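Local coordinates for protein butyryl-CoA dehydrogenase (Marinomonas mediterranea, PDB 6CXT) that belongs to the acyl-CoA dehydrogenase family of flavoproteins and holds flavin-adenine dinucleotide in a fold of two helical domains around a beta domain, at residues 86-91 against 244-249; 13-18 against 42-47; 77-82 against 254-259; 70-75 against 294-299. All coordinates share one frame; numbering follows the deposited sequence.

Interaction 1 of 4, residues 86-91 against 244-249; sequences AGAAHT and CCLFAI
The methyl group of A88 sits against the branch point of L246, A88 CB to L246 CG being 3.5 Å, and this one small group receives most of the contact. L246 has CG anti to its backbone N (chi1 179°), a setting that brings CD1 alongside helix 81-101. From there L246 CD1 lies 3.7 Å from A88 CB and also reaches the backbone, 3.8 Å from A89 N. I249, three residues further on, meets the same methyl group with its delta carbon: I249 CD1 is 3.9 Å from A88 CB. Its CG1 is anti to the carbonyl carbon (chi1 -64°) and the chain then runs on extended, which carries CD1 far enough to meet the alanine. Alanine suits this place because the backbones come close, A88 CA and L246 CA being 5.3 Å apart; leucine and isoleucine supply the longer branches. All of these groups are buried, and the side chains meet through carbon alone. A type I turn from C245 to A248 links helices 231-245 and 248-267 here, so L246 and I249 project from a bend as well as from a helix. Y46 touches both A88 and I249. A89 lines the pocket of the bound FK4 ligand, and its side chain is about 4 Å from it. The arrangement belongs to the acyl-CoA dehydrogenase fold, where N-terminal and C-terminal helices pack together beside the ligand site.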
# COMPACT_ATOMS: atom_id res chain seq x y z
N ALA B 86 -4.37 -29.24 -6.85
CA ALA B 86 -5.12 -30.52 -6.61
C ALA B 86 -4.20 -31.58 -6.00
O ALA B 86 -4.59 -32.31 -5.06
CB ALA B 86 -5.77 -31.02 -7.91
N GLY B 87 -3.00 -31.71 -6.56
CA GLY B 87 -2.05 -32.73 -6.16
C GLY B 87 -1.56 -32.46 -4.76
O GLY B 87 -1.36 -33.39 -3.97
N ALA B 88 -1.34 -31.18 -4.42
CA ALA B 88 -0.81 -30.85 -3.11
C ALA B 88 -1.87 -30.96 -2.03
O ALA B 88 -1.57 -31.30 -0.90
CB ALA B 88 -0.16 -29.43 -3.14
N ALA B 89 -3.13 -30.73 -2.41
CA ALA B 89 -4.24 -30.83 -1.48
C ALA B 89 -4.32 -32.33 -1.08
O ALA B 89 -4.38 -32.67 0.08
CB ALA B 89 -5.53 -30.44 -2.18
N HIS B 90 -4.28 -33.19 -2.09
CA HIS B 90 -4.29 -34.63 -1.88
C HIS B 90 -3.13 -35.09 -0.99
O HIS B 90 -3.32 -35.87 -0.02
CB HIS B 90 -4.21 -35.24 -3.29
CG HIS B 90 -3.66 -36.63 -3.35
ND1 HIS B 90 -4.46 -37.73 -3.53
CD2 HIS B 90 -2.39 -37.09 -3.34
CE1 HIS B 90 -3.72 -38.81 -3.64
NE2 HIS B 90 -2.45 -38.46 -3.53
N THR B 91 -1.92 -34.63 -1.29
CA THR B 91 -0.74 -35.06 -0.54
C THR B 91 -0.69 -34.50 0.88
O THR B 91 -0.46 -35.25 1.83
CB THR B 91 0.55 -34.70 -1.26
OG1 THR B 91 0.57 -35.39 -2.51
CG2 THR B 91 1.82 -35.12 -0.44
N CYS B 244 2.26 -24.84 4.72
CA CYS B 244 3.71 -24.81 4.51
C CYS B 244 4.10 -25.25 3.10
O CYS B 244 4.80 -24.50 2.36
CB CYS B 244 4.42 -25.71 5.53
SG CYS B 244 6.24 -25.64 5.46
N CYS B 245 3.67 -26.45 2.70
CA CYS B 245 4.22 -27.08 1.52
C CYS B 245 3.44 -26.77 0.26
O CYS B 245 4.03 -26.68 -0.79
CB CYS B 245 4.28 -28.61 1.71
SG CYS B 245 5.29 -29.08 3.16
N LEU B 246 2.11 -26.68 0.34
CA LEU B 246 1.31 -26.49 -0.87
C LEU B 246 1.70 -25.14 -1.52
O LEU B 246 1.80 -25.03 -2.74
CB LEU B 246 -0.19 -26.57 -0.56
CG LEU B 246 -1.19 -26.37 -1.72
CD1 LEU B 246 -2.51 -27.11 -1.45
CD2 LEU B 246 -1.50 -24.86 -1.96
N PHE B 247 2.01 -24.16 -0.69
CA PHE B 247 2.24 -22.75 -1.17
C PHE B 247 3.59 -22.59 -1.86
O PHE B 247 3.83 -21.58 -2.54
CB PHE B 247 2.00 -21.76 0.00
CG PHE B 247 0.52 -21.56 0.27
CD1 PHE B 247 -0.24 -22.61 0.92
CD2 PHE B 247 -0.16 -20.45 -0.18
CE1 PHE B 247 -1.59 -22.51 1.03
CE2 PHE B 247 -1.55 -20.32 -0.02
CZ PHE B 247 -2.26 -21.37 0.56
N ALA B 248 4.45 -23.59 -1.72
CA ALA B 248 5.69 -23.66 -2.54
C ALA B 248 5.36 -23.56 -4.04
O ALA B 248 6.15 -23.00 -4.81
CB ALA B 248 6.45 -24.93 -2.25
N ILE B 249 4.20 -24.09 -4.45
CA ILE B 249 3.74 -23.99 -5.86
C ILE B 249 3.84 -22.52 -6.35
O ILE B 249 4.36 -22.23 -7.47
CB ILE B 249 2.29 -24.49 -6.06
CG1 ILE B 249 2.18 -26.00 -5.72
CG2 ILE B 249 1.82 -24.22 -7.48
CD1 ILE B 249 0.72 -26.42 -5.53

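Interaction 2 of 4, residues 13-18 against 42-47; sequences FEHALR and GDFGYF
A water gripped from both sides joins H15 to F44: it lies 2.8 Å from H15 NE2 and donates a hydrogen bond to F44 O, 2.6 Å away. It lies in the plane of the imidazole, at its edge. The rings themselves meet obliquely, with planes 33° apart and centroids 4.9 Å from each other. F44 CE1 comes over one face of the imidazole, nearer its rim than its middle, and approaches H15 CD2 to 3.4 Å. F44 holds CG anti to its backbone N (chi1 170°), which sends the ring toward helix 7-19, and the two side chains run antiparallel alongside each other. The far end of the phenyl group reaches the helix surface, where F44 CZ is 3.7 Å from A16 CA; the small alanine lets the ring come in close to the backbone. Just beyond F44, G45 takes a positive phi of 113° as the C-prime residue of a Schellman motif that ends helix 35-44. Glycine fits those angles, at which a side chain would press on the preceding carbonyl. I70 and L74 of helix 64-77 also pack on F44. Histidine thus plays two parts, giving the flat face of its ring to the phenyl group and a polar edge to water, so this partly buried contact combines ring packing with a bridged backbone carbonyl.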
# COMPACT_ATOMS: atom_id res chain seq x y z
N PHE B 13 15.83 -30.43 -8.04
CA PHE B 13 15.21 -29.20 -8.47
C PHE B 13 15.29 -29.05 -9.98
O PHE B 13 14.30 -28.74 -10.66
CB PHE B 13 15.87 -28.02 -7.77
CG PHE B 13 15.25 -26.69 -8.09
CD1 PHE B 13 13.97 -26.34 -7.58
CD2 PHE B 13 15.95 -25.74 -8.85
CE1 PHE B 13 13.43 -25.08 -7.83
CE2 PHE B 13 15.40 -24.46 -9.12
CZ PHE B 13 14.15 -24.14 -8.62
N GLU B 14 16.46 -29.32 -10.54
CA GLU B 14 16.59 -29.24 -12.00
C GLU B 14 15.68 -30.25 -12.68
O GLU B 14 15.10 -29.95 -13.73
CB GLU B 14 18.04 -29.46 -12.45
CG GLU B 14 18.99 -28.29 -12.15
CD GLU B 14 18.45 -26.93 -12.61
OE1 GLU B 14 18.48 -25.97 -11.78
OE2 GLU B 14 18.01 -26.81 -13.79
N HIS B 15 15.54 -31.42 -12.06
CA HIS B 15 14.66 -32.49 -12.60
C HIS B 15 13.19 -31.98 -12.64
O HIS B 15 12.52 -32.06 -13.68
CB HIS B 15 14.87 -33.79 -11.78
CG HIS B 15 14.08 -34.98 -12.25
ND1 HIS B 15 13.96 -35.34 -13.58
CD2 HIS B 15 13.37 -35.91 -11.55
CE1 HIS B 15 13.20 -36.42 -13.68
NE2 HIS B 15 12.84 -36.79 -12.47
N ALA B 16 12.75 -31.37 -11.53
CA ALA B 16 11.43 -30.69 -11.49
C ALA B 16 11.25 -29.61 -12.55
O ALA B 16 10.19 -29.52 -13.18
CB ALA B 16 11.16 -30.12 -10.11
N LEU B 17 12.26 -28.76 -12.73
CA LEU B 17 12.21 -27.74 -13.79
C LEU B 17 12.08 -28.31 -15.19
O LEU B 17 11.33 -27.79 -16.03
CB LEU B 17 13.41 -26.79 -13.74
CG LEU B 17 13.49 -25.81 -12.56
CD1 LEU B 17 14.80 -25.04 -12.66
CD2 LEU B 17 12.29 -24.87 -12.49
N ARG B 18 12.81 -29.39 -15.46
CA ARG B 18 12.70 -30.04 -16.76
C ARG B 18 11.35 -30.75 -16.95
O ARG B 18 10.81 -30.77 -18.04
CB ARG B 18 13.85 -31.04 -16.94
CG ARG B 18 15.26 -30.44 -17.06
CD ARG B 18 16.37 -31.53 -16.95
NE ARG B 18 15.88 -32.90 -17.22
CZ ARG B 18 15.94 -33.95 -16.38
NH1 ARG B 18 16.52 -33.84 -15.17
NH2 ARG B 18 15.44 -35.14 -16.75
N GLY B 42 2.22 -38.32 -10.94
CA GLY B 42 2.35 -39.56 -10.17
C GLY B 42 3.63 -40.31 -10.50
O GLY B 42 4.41 -40.63 -9.59
N ASP B 43 3.85 -40.58 -11.78
CA ASP B 43 5.11 -41.20 -12.22
C ASP B 43 6.37 -40.40 -11.90
O ASP B 43 7.39 -40.96 -11.56
CB ASP B 43 5.08 -41.45 -13.73
CG ASP B 43 3.94 -42.36 -14.13
OD1 ASP B 43 3.36 -43.03 -13.26
OD2 ASP B 43 3.60 -42.40 -15.32
N PHE B 44 6.31 -39.07 -12.00
CA PHE B 44 7.44 -38.24 -11.59
C PHE B 44 7.77 -38.42 -10.10
O PHE B 44 8.91 -38.31 -9.71
CB PHE B 44 7.17 -36.75 -11.97
CG PHE B 44 8.14 -35.77 -11.39
CD1 PHE B 44 9.33 -35.46 -12.06
CD2 PHE B 44 7.88 -35.14 -10.17
CE1 PHE B 44 10.24 -34.53 -11.53
CE2 PHE B 44 8.80 -34.22 -9.62
CZ PHE B 44 9.98 -33.91 -10.33
N GLY B 45 6.76 -38.68 -9.28
CA GLY B 45 6.95 -38.87 -7.85
C GLY B 45 6.34 -37.78 -6.98
O GLY B 45 6.57 -37.78 -5.78
N TYR B 46 5.56 -36.85 -7.58
CA TYR B 46 4.93 -35.68 -6.85
C TYR B 46 4.12 -36.09 -5.63
O TYR B 46 4.14 -35.41 -4.61
CB TYR B 46 4.00 -34.93 -7.83
CG TYR B 46 3.36 -33.63 -7.35
CD1 TYR B 46 4.12 -32.67 -6.67
CD2 TYR B 46 2.02 -33.32 -7.64
CE1 TYR B 46 3.56 -31.47 -6.28
CE2 TYR B 46 1.43 -32.09 -7.25
CZ TYR B 46 2.21 -31.18 -6.56
OH TYR B 46 1.71 -29.97 -6.15
N PHE B 47 3.35 -37.18 -5.74
CA PHE B 47 2.48 -37.52 -4.62
C PHE B 47 3.20 -38.36 -3.58
O PHE B 47 2.67 -38.56 -2.49
CB PHE B 47 1.24 -38.29 -5.09
CG PHE B 47 0.56 -37.66 -6.26
CD1 PHE B 47 0.03 -36.37 -6.16
CD2 PHE B 47 0.45 -38.34 -7.45
CE1 PHE B 47 -0.58 -35.80 -7.23
CE2 PHE B 47 -0.18 -37.77 -8.53
CZ PHE B 47 -0.68 -36.48 -8.42
O HOH W 1 11.15 -38.48 -11.07

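Interaction 3 of 4, residues 77-82 against 254-259; sequences SCTDTG and MQRDLN. With EDO (1,2-ethanediol), chain E.
R256 reaches from helix 248-267 to the turn between helices 64-77 and 81-101, and its guanidinium carries the contact. The chain leaves with CG anti to the backbone N and stays extended through chi2, then bends at chi3 (59°), which turns the flat group towards the turn. R256 NH1 gives C78 O a weak hydrogen bond, 3.3 Å long and bent to 127° at the hydrogen. Its stronger partner is Q76 O, at the end of helix 64-77, so the charged group serves carbonyls that lie near a helix C terminus. T79 crosses the arginine at about a right angle and lays its methyl over one guanidinium face, toward its rim, with T79 CG2 4.0 Å from R256 NE. Threonine suits that position by offering carbon to the flat face. At the edge of the group, in its plane, a water accepts from R256 NH2 at 3.2 Å. The same water accepts from T81 OG1 (2.6 Å) and donates to C78 O (2.7 Å), tying the turn to the arginine at a second point. D80, at the N-cap position of helix 81-101, uses OD1 to cap L83 N. D80 OD1 also accepts from O1 of a 1,2-ethanediol molecule, probably from the crystallisation liquor. The arrangement is a tight link between two consecutive helices, the second N-capped by D80, tied to the C-terminal helices by an arginine.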
# COMPACT_ATOMS: atom_id res chain seq x y z
N SER B 77 7.79 -24.61 -13.49
CA SER B 77 7.85 -25.10 -14.87
C SER B 77 6.49 -25.57 -15.38
O SER B 77 6.31 -25.64 -16.58
CB SER B 77 8.87 -26.23 -14.97
OG SER B 77 8.45 -27.30 -14.17
N CYS B 78 5.57 -25.95 -14.48
CA CYS B 78 4.25 -26.49 -14.91
C CYS B 78 3.29 -25.33 -14.95
O CYS B 78 2.99 -24.76 -13.91
CB CYS B 78 3.67 -27.55 -13.95
SG CYS B 78 4.70 -29.01 -13.72
N THR B 79 2.78 -24.99 -16.13
CA THR B 79 1.84 -23.87 -16.14
C THR B 79 0.47 -24.18 -15.57
O THR B 79 -0.28 -23.27 -15.27
CB THR B 79 1.64 -23.29 -17.52
OG1 THR B 79 1.38 -24.38 -18.40
CG2 THR B 79 2.93 -22.46 -17.93
N ASP B 80 0.12 -25.45 -15.44
CA ASP B 80 -1.19 -25.78 -14.83
C ASP B 80 -1.07 -25.76 -13.30
O ASP B 80 -0.91 -26.78 -12.62
CB ASP B 80 -1.71 -27.12 -15.34
CG ASP B 80 -3.16 -27.34 -14.98
OD1 ASP B 80 -3.70 -26.60 -14.09
OD2 ASP B 80 -3.75 -28.26 -15.56
N THR B 81 -1.14 -24.56 -12.75
CA THR B 81 -1.08 -24.38 -11.30
C THR B 81 -2.20 -25.16 -10.59
O THR B 81 -1.99 -25.68 -9.51
CB THR B 81 -1.15 -22.86 -11.02
OG1 THR B 81 -0.08 -22.23 -11.78
CG2 THR B 81 -0.98 -22.51 -9.51
N GLY B 82 -3.39 -25.14 -11.17
CA GLY B 82 -4.60 -25.76 -10.59
C GLY B 82 -4.33 -27.23 -10.37
O GLY B 82 -4.73 -27.82 -9.34
N MET B 254 5.49 -17.51 -9.22
CA MET B 254 5.93 -16.10 -9.18
C MET B 254 7.30 -15.94 -9.88
O MET B 254 7.51 -14.92 -10.50
CB MET B 254 6.01 -15.57 -7.72
CG MET B 254 4.57 -15.25 -7.25
SD MET B 254 4.71 -14.48 -5.63
CE MET B 254 5.05 -15.89 -4.54
N GLN B 255 8.19 -16.91 -9.75
CA GLN B 255 9.50 -16.86 -10.49
C GLN B 255 9.21 -16.80 -11.98
O GLN B 255 9.78 -15.97 -12.72
CB GLN B 255 10.41 -18.06 -10.17
CG GLN B 255 11.80 -17.94 -10.84
CD GLN B 255 12.55 -16.69 -10.36
OE1 GLN B 255 12.85 -16.56 -9.17
NE2 GLN B 255 12.87 -15.76 -11.27
N ARG B 256 8.22 -17.59 -12.42
CA ARG B 256 7.78 -17.56 -13.81
C ARG B 256 7.19 -16.21 -14.24
O ARG B 256 7.59 -15.68 -15.29
CB ARG B 256 6.81 -18.72 -14.16
CG ARG B 256 6.35 -18.64 -15.63
CD ARG B 256 5.38 -19.79 -16.05
NE ARG B 256 4.17 -19.80 -15.21
CZ ARG B 256 3.84 -20.74 -14.32
NH1 ARG B 256 4.61 -21.84 -14.12
NH2 ARG B 256 2.69 -20.62 -13.65
N ASP B 257 6.25 -15.67 -13.47
CA ASP B 257 5.76 -14.32 -13.69
C ASP B 257 6.91 -13.30 -13.85
O ASP B 257 6.91 -12.48 -14.78
CB ASP B 257 4.91 -13.82 -12.49
CG ASP B 257 3.49 -14.43 -12.45
OD1 ASP B 257 3.04 -15.08 -13.45
OD2 ASP B 257 2.79 -14.20 -11.39
N LEU B 258 7.85 -13.35 -12.94
CA LEU B 258 8.97 -12.39 -12.93
C LEU B 258 9.83 -12.54 -14.20
O LEU B 258 10.14 -11.55 -14.85
CB LEU B 258 9.80 -12.59 -11.68
CG LEU B 258 11.06 -11.72 -11.56
CD1 LEU B 258 10.67 -10.22 -11.58
CD2 LEU B 258 11.78 -12.04 -10.23
N ASN B 259 10.21 -13.77 -14.50
CA ASN B 259 10.97 -14.09 -15.74
C ASN B 259 10.27 -13.60 -16.97
O ASN B 259 10.90 -12.97 -17.85
CB ASN B 259 11.21 -15.60 -15.86
CG ASN B 259 12.20 -16.09 -14.87
OD1 ASN B 259 12.87 -15.33 -14.20
ND2 ASN B 259 12.24 -17.40 -14.70
C1 EDO E . -5.86 -24.06 -14.33
O1 EDO E . -5.83 -25.24 -13.51
C2 EDO E . -4.51 -23.29 -14.40
O2 EDO E . -4.21 -22.92 -13.03
O HOH W 2 2.34 -23.18 -11.77

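Interaction 4 of 4, residues 70-75 against 294-299; sequences IIEGLG and SARLML
E72 and R296 meet in a salt bridge between helices 64-77 and 279-306. R296 NE donates to E72 OE2 over 2.8 Å, with an angle of 150° at the hydrogen. The nitrogen comes to the syn side of OE2 but lies 34° out of the carboxylate plane, while the two flat groups are only 18° from parallel. Both residues are long enough to span the gap, the nearest CA atoms of 70-75 and 294-299, E72 CA and R296 CA, being 9.1 Å apart. The glutamate is extended throughout; the arginine bends at chi3, which turns NE towards it, and the two chains cross at about a right angle.

Further hydrogen bonds hold the charged groups. A water donates to E72 OE2 at 2.7 Å and accepts from R296 NH2 at 2.8 Å, making a second, indirect link. E72 OE1 is bonded to Y300 OH, and R296 NH2 also to Q255 OE1, so both ends of the pair are tethered. These partners, with the arginine, would favour a charged carboxylate in this buried place.

Apolar packing comes from V251 of helix 248-267, which touches both E72 and R296. The result is an interhelical salt bridge, reinforced by water, that forms a polar tie between helices 64-77 and 279-306.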
# COMPACT_ATOMS: atom_id res chain seq x y z
N ILE B 70 11.38 -29.20 -4.51
CA ILE B 70 10.92 -29.86 -5.75
C ILE B 70 9.56 -29.27 -6.17
O ILE B 70 9.30 -29.00 -7.34
CB ILE B 70 10.79 -31.39 -5.53
CG1 ILE B 70 12.20 -32.00 -5.49
CG2 ILE B 70 9.89 -32.06 -6.59
CD1 ILE B 70 12.16 -33.37 -4.78
N ILE B 71 8.69 -29.04 -5.18
CA ILE B 71 7.36 -28.51 -5.49
C ILE B 71 7.51 -27.10 -6.13
O ILE B 71 6.79 -26.74 -7.07
CB ILE B 71 6.48 -28.46 -4.21
CG1 ILE B 71 6.16 -29.90 -3.75
CG2 ILE B 71 5.18 -27.69 -4.46
CD1 ILE B 71 5.44 -29.97 -2.40
N GLU B 72 8.41 -26.30 -5.55
CA GLU B 72 8.68 -24.96 -6.10
C GLU B 72 9.09 -25.09 -7.54
O GLU B 72 8.60 -24.33 -8.40
CB GLU B 72 9.81 -24.30 -5.32
CG GLU B 72 10.16 -22.91 -5.84
CD GLU B 72 11.42 -22.35 -5.17
OE1 GLU B 72 11.88 -22.91 -4.14
OE2 GLU B 72 11.97 -21.35 -5.69
N GLY B 73 10.02 -26.03 -7.83
CA GLY B 73 10.46 -26.26 -9.20
C GLY B 73 9.30 -26.59 -10.12
O GLY B 73 9.18 -26.07 -11.25
N LEU B 74 8.41 -27.45 -9.64
CA LEU B 74 7.22 -27.80 -10.47
C LEU B 74 6.32 -26.58 -10.66
O LEU B 74 5.79 -26.39 -11.74
CB LEU B 74 6.40 -28.95 -9.84
CG LEU B 74 7.13 -30.32 -9.81
CD1 LEU B 74 6.39 -31.35 -8.96
CD2 LEU B 74 7.29 -30.82 -11.26
N GLY B 75 6.15 -25.77 -9.60
CA GLY B 75 5.29 -24.56 -9.68
C GLY B 75 5.87 -23.61 -10.71
O GLY B 75 5.11 -22.88 -11.36
N SER B 294 11.73 -12.42 -0.70
CA SER B 294 11.16 -12.45 0.61
C SER B 294 10.26 -13.70 0.83
O SER B 294 10.47 -14.43 1.81
CB SER B 294 10.31 -11.20 0.78
OG SER B 294 9.57 -11.27 2.01
N ALA B 295 9.29 -13.92 -0.07
CA ALA B 295 8.31 -15.04 0.11
C ALA B 295 9.05 -16.39 0.09
O ALA B 295 8.74 -17.29 0.92
CB ALA B 295 7.25 -14.98 -0.97
N ARG B 296 10.04 -16.53 -0.81
CA ARG B 296 10.84 -17.76 -0.94
C ARG B 296 11.63 -18.03 0.33
O ARG B 296 11.69 -19.17 0.80
CB ARG B 296 11.77 -17.68 -2.16
CG ARG B 296 12.63 -18.92 -2.32
CD ARG B 296 13.53 -18.85 -3.53
NE ARG B 296 12.79 -18.87 -4.78
CZ ARG B 296 12.84 -17.92 -5.69
NH1 ARG B 296 13.58 -16.82 -5.50
NH2 ARG B 296 12.19 -18.06 -6.83
N LEU B 297 12.31 -17.01 0.86
CA LEU B 297 13.06 -17.18 2.12
C LEU B 297 12.11 -17.56 3.28
O LEU B 297 12.50 -18.32 4.15
CB LEU B 297 13.78 -15.86 2.49
CG LEU B 297 15.00 -15.59 1.52
CD1 LEU B 297 15.59 -14.18 1.72
CD2 LEU B 297 16.12 -16.63 1.71
N MET B 298 10.93 -16.94 3.34
CA MET B 298 9.95 -17.24 4.36
C MET B 298 9.47 -18.68 4.28
O MET B 298 9.29 -19.29 5.31
CB MET B 298 8.76 -16.26 4.30
CG MET B 298 9.32 -14.90 4.69
SD MET B 298 8.03 -13.66 4.56
CE MET B 298 7.06 -14.01 6.01
N LEU B 299 9.33 -19.18 3.05
CA LEU B 299 8.96 -20.59 2.81
C LEU B 299 10.07 -21.51 3.33
O LEU B 299 9.80 -22.47 4.06
CB LEU B 299 8.76 -20.75 1.28
CG LEU B 299 8.61 -22.19 0.75
CD1 LEU B 299 7.33 -22.84 1.32
CD2 LEU B 299 8.73 -22.25 -0.79
O HOH W 3 11.05 -20.40 -7.99

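From the N terminus, interaction 2 is the first to close, folding helix 7-19 against the end of helix 35-44 in a short loop. The other three begin later and are long-range, nested one in another. Interaction 4 is outermost, from helix 64-77 to helix 279-306; interaction 3 lies within it, and interaction 1 within interaction 3. All three loops enclose the strands of the beta domain and bring the N-terminal helices onto the C-terminal ones. The contacts also touch: S77 OG bonds to A16 O between interactions 2 and 3, M254 meets A295 between 3 and 4, and I71 packs on I249 between 4 and 1.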